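Side-chain contacts in DNA protection during starvation protein (Agrobacterium tumefaciens, PDB 1O9R), which oxidises and stores iron as a ferric mineral inside a hollow twelve-subunit shell, shielding DNA from hydroxyl radicals without binding it: residues A[36-41]-A[96-101]; A[41-44]-A[50-53]; A[56-61]-A[152-157]. All blocks are in the same frame, centred on the assembly; numbering follows the deposited sequence.

Contact 1 of 3, residues A[36-41]-A[96-101]; sequences TKQAHW and YPTDIY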
loop_
_atom_site.group_PDB
_atom_site.type_symbol
_atom_site.label_atom_id
_atom_site.label_comp_id
_atom_site.label_asym_id
_atom_site.label_seq_id
_atom_site.Cartn_x
_atom_site.Cartn_y
_atom_site.Cartn_z
ATOM N N THR A 36 -14.253 -6.573 26.296
ATOM C CA THR A 36 -12.877 -6.548 25.841
ATOM C C THR A 36 -12.271 -5.149 25.949
ATOM O O THR A 36 -11.131 -5.039 26.430
ATOM C CB THR A 36 -12.852 -7.080 24.397
ATOM O OG1 THR A 36 -13.324 -8.465 24.421
ATOM C CG2 THR A 36 -11.471 -7.116 23.805
ATOM N N LYS A 37 -13.039 -4.143 25.523
ATOM C CA LYS A 37 -12.547 -2.773 25.636
ATOM C C LYS A 37 -12.551 -2.308 27.103
ATOM O O LYS A 37 -11.615 -1.638 27.530
ATOM C CB LYS A 37 -13.371 -1.826 24.772
ATOM C CG LYS A 37 -12.990 -1.863 23.281
ATOM C CD LYS A 37 -11.670 -1.068 23.076
ATOM C CE LYS A 37 -11.360 -1.028 21.565
ATOM N NZ LYS A 37 -10.140 -0.133 21.432
ATOM N N GLN A 38 -13.551 -2.725 27.907
ATOM C CA GLN A 38 -13.590 -2.357 29.334
ATOM C C GLN A 38 -12.301 -2.799 29.994
ATOM O O GLN A 38 -11.657 -2.053 30.771
ATOM C CB GLN A 38 -14.847 -3.016 29.943
ATOM C CG GLN A 38 -14.858 -2.805 31.492
ATOM C CD GLN A 38 -15.108 -1.372 31.842
ATOM O OE1 GLN A 38 -14.716 -0.959 32.984
ATOM N NE2 GLN A 38 -15.677 -0.561 31.050
ATOM N N ALA A 39 -11.844 -4.034 29.734
ATOM C CA ALA A 39 -10.609 -4.536 30.336
ATOM C C ALA A 39 -9.424 -3.825 29.756
ATOM O O ALA A 39 -8.545 -3.330 30.495
ATOM C CB ALA A 39 -10.513 -6.036 30.021
ATOM N N HIS A 40 -9.373 -3.640 28.441
ATOM C CA HIS A 40 -8.263 -2.985 27.774
ATOM C C HIS A 40 -7.957 -1.607 28.331
ATOM O O HIS A 40 -6.743 -1.264 28.535
ATOM C CB HIS A 40 -8.622 -2.936 26.298
ATOM C CG HIS A 40 -8.083 -1.853 25.439
ATOM N ND1 HIS A 40 -6.958 -2.030 24.618
ATOM C CD2 HIS A 40 -8.530 -0.591 25.189
ATOM C CE1 HIS A 40 -6.776 -0.942 23.870
ATOM N NE2 HIS A 40 -7.704 -0.063 24.250
ATOM N N TRP A 41 -8.975 -0.792 28.623
ATOM C CA TRP A 41 -8.672 0.562 29.122
ATOM C C TRP A 41 -8.099 0.563 30.527
ATOM O O TRP A 41 -7.318 1.446 30.892
ATOM C CB TRP A 41 -9.963 1.405 29.174
ATOM C CG TRP A 41 -10.561 1.696 27.843
ATOM C CD1 TRP A 41 -9.888 2.118 26.730
ATOM C CD2 TRP A 41 -11.921 1.581 27.442
ATOM N NE1 TRP A 41 -10.758 2.273 25.669
ATOM C CE2 TRP A 41 -12.019 1.934 26.081
ATOM C CE3 TRP A 41 -13.069 1.206 28.150
ATOM C CZ2 TRP A 41 -13.256 1.949 25.407
ATOM C CZ3 TRP A 41 -14.289 1.214 27.452
ATOM C CH2 TRP A 41 -14.334 1.573 26.090
ATOM N N TYR A 96 -19.354 -7.491 33.946
ATOM C CA TYR A 96 -17.907 -7.423 34.129
ATOM C C TYR A 96 -17.585 -6.488 35.285
ATOM O O TYR A 96 -18.127 -5.382 35.409
ATOM C CB TYR A 96 -17.282 -6.861 32.794
ATOM C CG TYR A 96 -15.794 -7.089 32.744
ATOM C CD1 TYR A 96 -15.252 -8.320 32.319
ATOM C CD2 TYR A 96 -14.907 -6.096 33.151
ATOM C CE1 TYR A 96 -13.901 -8.568 32.277
ATOM C CE2 TYR A 96 -13.534 -6.357 33.125
ATOM C CZ TYR A 96 -13.025 -7.562 32.689
ATOM O OH TYR A 96 -11.686 -7.845 32.648
ATOM N N PRO A 97 -16.637 -6.892 36.131
ATOM C CA PRO A 97 -16.309 -6.032 37.295
ATOM C C PRO A 97 -15.632 -4.732 36.917
ATOM O O PRO A 97 -14.656 -4.778 36.150
ATOM C CB PRO A 97 -15.463 -6.932 38.159
ATOM C CG PRO A 97 -14.815 -7.917 37.216
ATOM C CD PRO A 97 -15.894 -8.150 36.151
ATOM N N THR A 98 -16.099 -3.627 37.454
ATOM C CA THR A 98 -15.478 -2.328 37.094
ATOM C C THR A 98 -14.432 -1.909 38.095
ATOM O O THR A 98 -13.888 -0.799 37.966
ATOM C CB THR A 98 -16.567 -1.255 36.951
ATOM O OG1 THR A 98 -17.346 -1.144 38.150
ATOM C CG2 THR A 98 -17.512 -1.625 35.828
ATOM N N ASP A 99 -14.183 -2.711 39.105
ATOM C CA ASP A 99 -13.248 -2.365 40.149
ATOM C C ASP A 99 -12.035 -3.264 40.202
ATOM O O ASP A 99 -11.312 -3.370 41.182
ATOM C CB ASP A 99 -13.959 -2.367 41.520
ATOM C CG ASP A 99 -14.450 -3.746 41.869
ATOM O OD1 ASP A 99 -14.832 -3.918 43.063
ATOM O OD2 ASP A 99 -14.487 -4.652 41.010
ATOM N N ILE A 100 -11.674 -3.879 39.052
ATOM C CA ILE A 100 -10.437 -4.670 38.987
ATOM C C ILE A 100 -9.425 -3.958 38.056
ATOM O O ILE A 100 -9.868 -3.185 37.188
ATOM C CB ILE A 100 -10.680 -6.077 38.478
ATOM C CG1 ILE A 100 -11.465 -6.050 37.155
ATOM C CG2 ILE A 100 -11.443 -6.865 39.582
ATOM C CD1 ILE A 100 -11.348 -7.445 36.468
ATOM N N TYR A 101 -8.169 -4.067 38.377
ATOM C CA TYR A 101 -7.090 -3.366 37.677
ATOM C C TYR A 101 -5.927 -4.251 37.384
ATOM O O TYR A 101 -5.373 -4.269 36.270
ATOM C CB TYR A 101 -6.590 -2.124 38.531
ATOM C CG TYR A 101 -7.772 -1.209 38.769
ATOM C CD1 TYR A 101 -8.504 -1.300 40.005
ATOM C CD2 TYR A 101 -8.272 -0.368 37.835
ATOM C CE1 TYR A 101 -9.589 -0.516 40.199
ATOM C CE2 TYR A 101 -9.388 0.418 38.028
ATOM C CZ TYR A 101 -10.078 0.342 39.229
ATOM O OH TYR A 101 -11.173 1.122 39.425
#
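In both Q38 and Y96, CG lies anti to the backbone N (chi1 173° and -165°), and the two side chains meet, with the phenol ring against helix 12-42. This helix is the first of the ferritin-like four-helix bundle of Dps proteins, and the loop between helices 84-90 and 103-130 packs against it. Contact is through the aliphatic part of the glutamine, with CG 3.7 Å from Y96 CD2 and approaching the ring obliquely. The next torsion bends the glutamine chain (chi2 70°), which also passes near T98. A39 serves the far end of the same ring: its CB packs 4.0 Å from Y96 CZ. P97 CD, from the next residue, lies 3.6 Å above one face of the phenol, near its rim. The hydroxyl is held by H106 ND1 of helix 103-130 through a hydrogen bond, which probably helps to set the ring's position. L81 and G82 of a second subunit pack on T98 and Q38, respectively. The A39 methyl CB stands 3.4 Å from Y96 OH.

Contact 2 of 3, residues A[41-44]-A[50-53]; sequences WNLK and AVHE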
loop_
_atom_site.group_PDB
_atom_site.type_symbol
_atom_site.label_atom_id
_atom_site.label_comp_id
_atom_site.label_asym_id
_atom_site.label_seq_id
_atom_site.Cartn_x
_atom_site.Cartn_y
_atom_site.Cartn_z
ATOM N N TRP A 41 -8.975 -0.792 28.623
ATOM C CA TRP A 41 -8.672 0.562 29.122
ATOM C C TRP A 41 -8.099 0.563 30.527
ATOM O O TRP A 41 -7.318 1.446 30.892
ATOM C CB TRP A 41 -9.963 1.405 29.174
ATOM C CG TRP A 41 -10.561 1.696 27.843
ATOM C CD1 TRP A 41 -9.888 2.118 26.730
ATOM C CD2 TRP A 41 -11.921 1.581 27.442
ATOM N NE1 TRP A 41 -10.758 2.273 25.669
ATOM C CE2 TRP A 41 -12.019 1.934 26.081
ATOM C CE3 TRP A 41 -13.069 1.206 28.150
ATOM C CZ2 TRP A 41 -13.256 1.949 25.407
ATOM C CZ3 TRP A 41 -14.289 1.214 27.452
ATOM C CH2 TRP A 41 -14.334 1.573 26.090
ATOM N N ASN A 42 -8.539 -0.399 31.348
ATOM C CA ASN A 42 -8.299 -0.366 32.790
ATOM C C ASN A 42 -7.250 -1.302 33.305
ATOM O O ASN A 42 -7.053 -1.480 34.539
ATOM C CB ASN A 42 -9.638 -0.621 33.533
ATOM C CG ASN A 42 -10.639 0.499 33.291
ATOM O OD1 ASN A 42 -10.348 1.663 33.669
ATOM N ND2 ASN A 42 -11.783 0.262 32.640
ATOM N N LEU A 43 -6.468 -1.928 32.438
ATOM C CA LEU A 43 -5.376 -2.811 32.799
ATOM C C LEU A 43 -4.265 -2.052 33.462
ATOM O O LEU A 43 -3.871 -0.978 32.975
ATOM C CB LEU A 43 -4.641 -3.361 31.506
ATOM C CG LEU A 43 -5.514 -4.159 30.569
ATOM C CD1 LEU A 43 -4.682 -4.598 29.333
ATOM C CD2 LEU A 43 -6.132 -5.409 31.191
ATOM N N LYS A 44 -3.721 -2.632 34.545
ATOM C CA LYS A 44 -2.554 -1.993 35.171
ATOM C C LYS A 44 -1.565 -3.076 35.554
ATOM O O LYS A 44 -2.019 -4.056 36.154
ATOM C CB LYS A 44 -2.937 -1.354 36.510
ATOM C CG LYS A 44 -4.143 -0.450 36.641
ATOM C CD LYS A 44 -3.817 0.856 35.886
ATOM C CE LYS A 44 -5.051 1.798 36.006
ATOM N NZ LYS A 44 -4.762 2.956 35.063
ATOM N N ALA A 50 1.486 -5.124 25.881
ATOM C CA ALA A 50 1.131 -6.223 24.942
ATOM C C ALA A 50 -0.277 -6.725 25.165
ATOM O O ALA A 50 -0.998 -7.038 24.205
ATOM C CB ALA A 50 2.124 -7.372 25.168
ATOM N N VAL A 51 -0.757 -6.787 26.396
ATOM C CA VAL A 51 -2.125 -7.244 26.645
ATOM C C VAL A 51 -3.096 -6.186 26.144
ATOM O O VAL A 51 -4.123 -6.479 25.518
ATOM C CB VAL A 51 -2.327 -7.605 28.120
ATOM C CG1 VAL A 51 -3.789 -8.044 28.339
ATOM C CG2 VAL A 51 -1.411 -8.758 28.532
ATOM N N HIS A 52 -2.829 -4.891 26.379
ATOM C CA HIS A 52 -3.713 -3.817 25.933
ATOM C C HIS A 52 -3.863 -3.886 24.422
ATOM O O HIS A 52 -4.982 -3.787 23.908
ATOM C CB HIS A 52 -3.018 -2.518 26.362
ATOM C CG HIS A 52 -3.711 -1.239 25.971
ATOM N ND1 HIS A 52 -4.771 -0.715 26.681
ATOM C CD2 HIS A 52 -3.424 -0.343 25.009
ATOM C CE1 HIS A 52 -5.105 0.465 26.146
ATOM N NE2 HIS A 52 -4.353 0.716 25.108
ATOM N N GLU A 53 -2.738 -4.046 23.724
ATOM C CA GLU A 53 -2.848 -4.122 22.257
ATOM C C GLU A 53 -3.539 -5.384 21.755
ATOM O O GLU A 53 -4.290 -5.365 20.787
ATOM C CB GLU A 53 -1.445 -3.949 21.637
ATOM C CG GLU A 53 -0.965 -2.476 21.897
ATOM C CD GLU A 53 0.348 -2.193 21.206
ATOM O OE1 GLU A 53 1.071 -3.107 20.832
ATOM O OE2 GLU A 53 0.717 -0.987 21.086
#
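L43, in the turn leading out of helix 12-42, faces H52, on the second turn of helix 48-75, with 7.1 Å between their CA atoms. At L43 the backbone is extended (phi -67°, psi 137°), so the chain leaves its helical path there, while V51 and H52 keep regular helical geometry. The CB of L43 points toward the second helix, and its side chain carries the contact. CG lies anti to the carbonyl carbon (chi1 -60°), and the chain then runs straight on to CD1, the methyl that does the touching. CD1 comes to rest against the backbone of the helix, 3.5 Å from H52 N and 3.6 Å from H52 CA. It is flanked there by V51 CG1 at 3.7 Å and by H52 CB at 4.0 Å. The contact is therefore apolar, one methyl packed over the V51-H52 peptide.

This packing joins the turn between helices 12-42 and 48-75 to the start of the second helix, within the ferritin-like four-helix bundle. F48 and L55 of helix 48-75, together with I103 and H106 of helix 103-130, also touch L43, so the leucine is enclosed from more than one helix.

The imidazole of H52 extends beyond the leucine toward the iron site. It stacks on the ring of H40, an experimentally established iron ligand, and its side chain comes within about 4 Å of a bound ferric ion. The H52 backbone O also accepts a hydrogen bond from H40 ND1, so the residue on which L43 rests probably helps to orient that ligand. W152 and F153 of a third subunit meet the H52 ring with their planes steeply inclined to it.

Contact 3 of 3, residues A[56-61]-A[152-157]; sequences DTFRTQ and WFLEAH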
loop_
_atom_site.group_PDB
_atom_site.type_symbol
_atom_site.label_atom_id
_atom_site.label_comp_id
_atom_site.label_asym_id
_atom_site.label_seq_id
_atom_site.Cartn_x
_atom_site.Cartn_y
_atom_site.Cartn_z
ATOM N N ASP A 56 -7.246 -5.159 21.584
ATOM C CA ASP A 56 -7.872 -4.457 20.452
ATOM C C ASP A 56 -7.999 -5.356 19.230
ATOM O O ASP A 56 -8.986 -5.264 18.484
ATOM C CB ASP A 56 -6.955 -3.255 20.153
ATOM C CG ASP A 56 -7.334 -2.005 20.884
ATOM O OD1 ASP A 56 -6.526 -1.023 20.733
ATOM O OD2 ASP A 56 -8.355 -1.996 21.579
ATOM N N THR A 57 -7.024 -6.269 19.020
ATOM C CA THR A 57 -7.165 -7.212 17.901
ATOM C C THR A 57 -8.389 -8.104 18.156
ATOM O O THR A 57 -9.164 -8.387 17.220
ATOM C CB THR A 57 -5.922 -8.103 17.767
ATOM O OG1 THR A 57 -4.800 -7.217 17.507
ATOM C CG2 THR A 57 -6.107 -9.137 16.670
ATOM N N PHE A 58 -8.627 -8.541 19.402
ATOM C CA PHE A 58 -9.787 -9.382 19.672
ATOM C C PHE A 58 -11.047 -8.588 19.448
ATOM O O PHE A 58 -12.041 -9.141 18.916
ATOM C CB PHE A 58 -9.753 -9.808 21.148
ATOM C CG PHE A 58 -8.688 -10.815 21.486
ATOM C CD1 PHE A 58 -8.654 -11.191 22.834
ATOM C CD2 PHE A 58 -7.838 -11.382 20.541
ATOM C CE1 PHE A 58 -7.675 -12.108 23.219
ATOM C CE2 PHE A 58 -6.914 -12.323 20.976
ATOM C CZ PHE A 58 -6.847 -12.666 22.298
ATOM N N ARG A 59 -11.097 -7.299 19.791
ATOM C CA ARG A 59 -12.286 -6.500 19.588
ATOM C C ARG A 59 -12.645 -6.415 18.102
ATOM O O ARG A 59 -13.805 -6.615 17.731
ATOM C CB ARG A 59 -12.201 -5.136 20.260
ATOM C CG ARG A 59 -13.367 -4.219 19.874
ATOM C CD ARG A 59 -14.751 -4.759 20.366
ATOM N NE ARG A 59 -15.722 -3.761 19.936
ATOM C CZ ARG A 59 -16.184 -2.732 20.671
ATOM N NH1 ARG A 59 -16.911 -1.753 20.060
ATOM N NH2 ARG A 59 -15.974 -2.667 21.972
ATOM N N THR A 60 -11.625 -6.218 17.268
ATOM C CA THR A 60 -11.877 -6.148 15.797
ATOM C C THR A 60 -12.463 -7.484 15.356
ATOM O O THR A 60 -13.415 -7.501 14.556
ATOM C CB THR A 60 -10.509 -5.943 15.081
ATOM O OG1 THR A 60 -10.132 -4.595 15.465
ATOM C CG2 THR A 60 -10.780 -5.963 13.564
ATOM N N GLN A 61 -11.934 -8.620 15.833
ATOM C CA GLN A 61 -12.514 -9.888 15.375
ATOM C C GLN A 61 -13.930 -10.118 15.839
ATOM O O GLN A 61 -14.771 -10.627 15.110
ATOM C CB GLN A 61 -11.624 -11.041 15.896
ATOM C CG GLN A 61 -10.232 -11.000 15.308
ATOM C CD GLN A 61 -9.292 -12.017 15.925
ATOM O OE1 GLN A 61 -9.627 -12.837 16.772
ATOM N NE2 GLN A 61 -8.028 -11.942 15.502
ATOM N N TRP A 152 -7.210 -19.423 23.906
ATOM C CA TRP A 152 -5.873 -19.972 24.174
ATOM C C TRP A 152 -4.900 -18.819 24.400
ATOM O O TRP A 152 -4.133 -18.895 25.373
ATOM C CB TRP A 152 -5.432 -20.829 22.988
ATOM C CG TRP A 152 -3.959 -21.001 22.839
ATOM C CD1 TRP A 152 -3.077 -21.383 23.845
ATOM C CD2 TRP A 152 -3.164 -20.785 21.704
ATOM N NE1 TRP A 152 -1.772 -21.404 23.367
ATOM C CE2 TRP A 152 -1.810 -21.063 22.043
ATOM C CE3 TRP A 152 -3.469 -20.404 20.381
ATOM C CZ2 TRP A 152 -0.764 -20.932 21.139
ATOM C CZ3 TRP A 152 -2.412 -20.307 19.488
ATOM C CH2 TRP A 152 -1.065 -20.561 19.866
ATOM N N PHE A 153 -4.925 -17.774 23.614
ATOM C CA PHE A 153 -3.983 -16.657 23.889
ATOM C C PHE A 153 -4.176 -16.103 25.292
ATOM O O PHE A 153 -3.150 -15.827 25.976
ATOM C CB PHE A 153 -4.227 -15.540 22.859
ATOM C CG PHE A 153 -3.512 -15.705 21.547
ATOM C CD1 PHE A 153 -3.582 -14.655 20.629
ATOM C CD2 PHE A 153 -2.845 -16.826 21.127
ATOM C CE1 PHE A 153 -2.891 -14.664 19.417
ATOM C CE2 PHE A 153 -2.159 -16.900 19.933
ATOM C CZ PHE A 153 -2.189 -15.828 19.064
ATOM N N LEU A 154 -5.400 -15.951 25.763
ATOM C CA LEU A 154 -5.625 -15.493 27.138
ATOM C C LEU A 154 -5.109 -16.485 28.177
ATOM O O LEU A 154 -4.340 -16.143 29.087
ATOM C CB LEU A 154 -7.115 -15.225 27.385
ATOM C CG LEU A 154 -7.697 -14.058 26.556
ATOM C CD1 LEU A 154 -9.214 -14.089 26.620
ATOM C CD2 LEU A 154 -7.149 -12.718 27.121
ATOM N N GLU A 155 -5.508 -17.751 27.985
ATOM C CA GLU A 155 -5.136 -18.770 28.990
ATOM C C GLU A 155 -3.637 -19.011 28.993
ATOM O O GLU A 155 -3.060 -19.298 30.112
ATOM C CB GLU A 155 -5.872 -20.085 28.648
ATOM C CG GLU A 155 -7.346 -19.988 28.973
ATOM C CD GLU A 155 -8.119 -21.263 28.646
ATOM O OE1 GLU A 155 -9.098 -21.494 29.412
ATOM O OE2 GLU A 155 -7.774 -22.002 27.710
ATOM N N ALA A 156 -2.946 -18.864 27.878
ATOM C CA ALA A 156 -1.525 -19.074 27.844
ATOM C C ALA A 156 -0.732 -18.035 28.658
ATOM O O ALA A 156 0.401 -18.343 29.031
ATOM C CB ALA A 156 -0.954 -19.122 26.432
ATOM N N HIS A 157 -1.374 -16.955 29.048
ATOM C CA HIS A 157 -0.716 -15.978 29.918
ATOM C C HIS A 157 -0.808 -16.420 31.378
ATOM O O HIS A 157 -0.006 -15.879 32.155
ATOM C CB HIS A 157 -1.407 -14.612 29.807
ATOM C CG HIS A 157 -1.071 -13.818 28.586
ATOM N ND1 HIS A 157 -1.722 -13.946 27.365
ATOM C CD2 HIS A 157 -0.111 -12.864 28.405
ATOM C CE1 HIS A 157 -1.136 -13.123 26.494
ATOM N NE2 HIS A 157 -0.168 -12.436 27.091
#
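An apolar interhelical contact joins helix 48-75 to helix 134-156 within the ferritin-like four-helix bundle, where the F58 ring reaches across to helix 134-156. The CA atoms of F58 and F153 are 10.2 Å apart. With CG anti to the carbonyl carbon, chi1 (-72°) directs the F58 ring toward helix 134-156, and chi2 near 180° sets its rotation, so that its edge meets F153 and L154. F58 CZ rests 3.9 Å from F153 CB, near the plane of the F58 ring, while CE1 lies 3.9 Å from L154 CG. The methyl L154 CD2 also lies at the ring edge. The two phenylalanine rings themselves meet obliquely, F58 CE2 being 4.1 Å from F153 CD1. Y114 of helix 103-130 meets the F58 ring and also touches L154, drawing a third helix into the packing. Beyond this core F153 reaches the subunit boundary, where F48 of a neighbouring subunit meets its ring. The last turn of helix 134-156 is tied back by a side chain: H157 ND1 donates to F153 O over 2.7 Å, a bent bond (N-H...O 144°) tilted out of the carbonyl plane.

Overall arrangement
The three contacts lie in one ferritin-like domain, and contact 1 is linked to both others. Contacts 1 and 2, whose centres are 9 Å apart, share W41; besides the bond between H40 and H52, Y101 O of contact 1 probably bonds K44 N of contact 2 at 2.9 Å. Contacts 1 and 3 are joined by the salt bridge from K37 NZ to D56 OD2, 2.6 Å long. Contacts 2 and 3 follow each other along helix 48-75, their centres 11 Å apart, with V51 packed on H157. A bound ferric ion lies about 6 Å from the F153 side chain in contact 3, consistent with ferroxidase centres at subunit interfaces.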